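Side-chain contact in saframycin Mx1 synthetase B (Legionella pneumophila subsp. pneumophila, PDB 3KXW), which belongs to the ANL superfamily of AMP-binding enzymes and is modelled here with 5'-O-[(S)-(dodecanoyloxy)(hydroxy)phosphoryl]adenosine bound: residues Thr112-Val117 and Leu172-Gly177. Numbering follows the deposited sequence.
Sequences TNSKPV and LQYTSG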
loop_
_atom_site.group_PDB
_atom_site.type_symbol
_atom_site.label_atom_id
_atom_site.label_comp_id
_atom_site.label_asym_id
_atom_site.label_seq_id
_atom_site.Cartn_x
_atom_site.Cartn_y
_atom_site.Cartn_z
ATOM N N THR A 112 -7.470 -9.201 18.684
ATOM C CA THR A 112 -8.801 -9.495 19.199
ATOM C C THR A 112 -9.719 -10.041 18.100
ATOM O O THR A 112 -10.503 -10.946 18.334
ATOM C CB THR A 112 -9.402 -8.248 19.830
ATOM O OG1 THR A 112 -8.520 -7.797 20.879
ATOM C CG2 THR A 112 -10.809 -8.541 20.404
ATOM N N ASN A 113 -9.613 -9.469 16.905
ATOM C CA ASN A 113 -10.443 -9.889 15.787
ATOM C C ASN A 113 -10.058 -11.292 15.284
ATOM O O ASN A 113 -10.911 -12.175 15.158
ATOM C CB ASN A 113 -10.376 -8.837 14.661
ATOM C CG ASN A 113 -11.261 -9.179 13.462
ATOM O OD1 ASN A 113 -12.458 -9.452 13.597
ATOM N ND2 ASN A 113 -10.673 -9.157 12.286
ATOM N N SER A 114 -8.768 -11.494 15.030
ATOM C CA SER A 114 -8.300 -12.687 14.327
ATOM C C SER A 114 -8.002 -13.879 15.242
ATOM O O SER A 114 -7.900 -15.001 14.758
ATOM C CB SER A 114 -7.050 -12.364 13.497
ATOM O OG SER A 114 -5.956 -12.059 14.335
ATOM N N LYS A 115 -7.823 -13.620 16.534
ATOM C CA LYS A 115 -7.559 -14.676 17.523
ATOM C C LYS A 115 -6.510 -15.722 17.091
ATOM O O LYS A 115 -6.787 -16.922 17.041
ATOM C CB LYS A 115 -8.865 -15.368 17.915
ATOM C CG LYS A 115 -9.880 -14.396 18.511
ATOM C CD LYS A 115 -11.294 -14.972 18.439
ATOM C CE LYS A 115 -12.289 -14.225 19.335
ATOM N NZ LYS A 115 -12.369 -12.772 19.055
ATOM N N PRO A 116 -5.295 -15.259 16.806
ATOM C CA PRO A 116 -4.255 -16.171 16.325
ATOM C C PRO A 116 -3.788 -17.113 17.443
ATOM O O PRO A 116 -3.901 -16.773 18.635
ATOM C CB PRO A 116 -3.115 -15.227 15.969
ATOM C CG PRO A 116 -3.350 -14.013 16.847
ATOM C CD PRO A 116 -4.836 -13.855 16.822
ATOM N N VAL A 117 -3.271 -18.266 17.061
ATOM C CA VAL A 117 -2.827 -19.254 18.039
ATOM C C VAL A 117 -1.367 -19.093 18.394
ATOM O O VAL A 117 -0.962 -19.468 19.488
ATOM C CB VAL A 117 -3.094 -20.715 17.592
ATOM C CG1 VAL A 117 -4.589 -20.972 17.524
ATOM C CG2 VAL A 117 -2.381 -21.059 16.256
ATOM N N LEU A 172 -5.036 -13.173 5.885
ATOM C CA LEU A 172 -5.860 -12.003 6.088
ATOM C C LEU A 172 -5.072 -10.769 5.713
ATOM O O LEU A 172 -3.972 -10.582 6.207
ATOM C CB LEU A 172 -6.276 -11.894 7.544
ATOM C CG LEU A 172 -7.105 -13.040 8.108
ATOM C CD1 LEU A 172 -7.580 -12.711 9.538
ATOM C CD2 LEU A 172 -8.286 -13.368 7.205
ATOM N N GLN A 173 -5.612 -9.926 4.846
ATOM C CA GLN A 173 -4.969 -8.641 4.656
ATOM C C GLN A 173 -5.816 -7.517 5.240
ATOM O O GLN A 173 -6.947 -7.274 4.810
ATOM C CB GLN A 173 -4.559 -8.380 3.196
ATOM C CG GLN A 173 -5.602 -8.522 2.114
ATOM C CD GLN A 173 -5.044 -8.128 0.700
ATOM O OE1 GLN A 173 -3.947 -7.574 0.597
ATOM N NE2 GLN A 173 -5.792 -8.437 -0.369
ATOM N N TYR A 174 -5.263 -6.858 6.245
ATOM C CA TYR A 174 -5.968 -5.771 6.908
ATOM C C TYR A 174 -5.810 -4.469 6.144
ATOM O O TYR A 174 -4.704 -4.103 5.751
ATOM C CB TYR A 174 -5.494 -5.646 8.359
ATOM C CG TYR A 174 -6.143 -6.687 9.221
ATOM C CD1 TYR A 174 -7.339 -6.426 9.855
ATOM C CD2 TYR A 174 -5.584 -7.942 9.373
ATOM C CE1 TYR A 174 -7.954 -7.374 10.633
ATOM C CE2 TYR A 174 -6.193 -8.902 10.154
ATOM C CZ TYR A 174 -7.378 -8.623 10.768
ATOM O OH TYR A 174 -7.997 -9.589 11.535
ATOM N N THR A 175 -6.918 -3.777 5.901
ATOM C CA THR A 175 -6.867 -2.571 5.084
ATOM C C THR A 175 -6.595 -1.378 5.971
ATOM O O THR A 175 -6.687 -1.479 7.196
ATOM C CB THR A 175 -8.188 -2.326 4.354
ATOM O OG1 THR A 175 -9.231 -2.158 5.320
ATOM C CG2 THR A 175 -8.524 -3.494 3.451
ATOM N N SER A 176 -6.276 -0.243 5.365
ATOM C CA SER A 176 -6.222 0.995 6.131
ATOM C C SER A 176 -7.654 1.455 6.370
ATOM O O SER A 176 -8.616 0.921 5.793
ATOM C CB SER A 176 -5.450 2.083 5.386
ATOM O OG SER A 176 -6.150 2.474 4.214
ATOM N N GLY A 177 -7.805 2.469 7.199
ATOM C CA GLY A 177 -9.126 2.926 7.507
ATOM C C GLY A 177 -9.691 1.913 8.468
ATOM O O GLY A 177 -8.988 0.999 8.917
#
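Tyr174 meets Asn113 and Ser114 where strand 169-174 runs into the Thr-Ser-Gly sequence that, in the ANL family, begins the glycine-rich phosphate-binding loop. The partners sit on the last turn of helix 101-114, so the contact joins a helix C-terminus to the root of that loop. Traced outward from CB, the Tyr174 side chain first heads toward the helix, with CG anti to the carbonyl carbon (chi1 -79°). Val93 and Pro182 touch the side chain from elsewhere in the fold. Farther out, the atom modelled as Asn113 ND2 sits at the ring edge, in the ring plane, 3.6 Å from Tyr174 CE1. The amide and ring planes stand 83° apart, which excludes a parallel stack. At the tip, Tyr174 OH lies 3.8 Å from Asn113 CG and 3.5 Å from Ser114 CB. It is also 2.8 Å from the atom modelled as Asn113 ND2, but that amide is probably turned over, and the distance alone does not settle the interaction.

Leu172, two residues back along the strand, also directs its CB toward the helix. Leu172 CD1 stands 4.0 Å from Ser114 CB, so this serine carbon meets both a methyl and the phenol oxygen. The serine hydroxyl is engaged within the helix, where Ser114 OG hydrogen-bonds Ile110 O, and Arg67 NE binds Ser114 O. Only 128 Å² is buried in total, consistent with a small contact; the Tyr174 side chain remains about 9 Å from the bound 5'-O-[(S)-(dodecanoyloxy)(hydroxy)phosphoryl]adenosine. Just past the helix, Lys115 adopts positive phi and its side chain folds back, so that Lys115 NZ donates a hydrogen bond of 2.7 Å to Thr112 O, with a C=O...N angle of 174°.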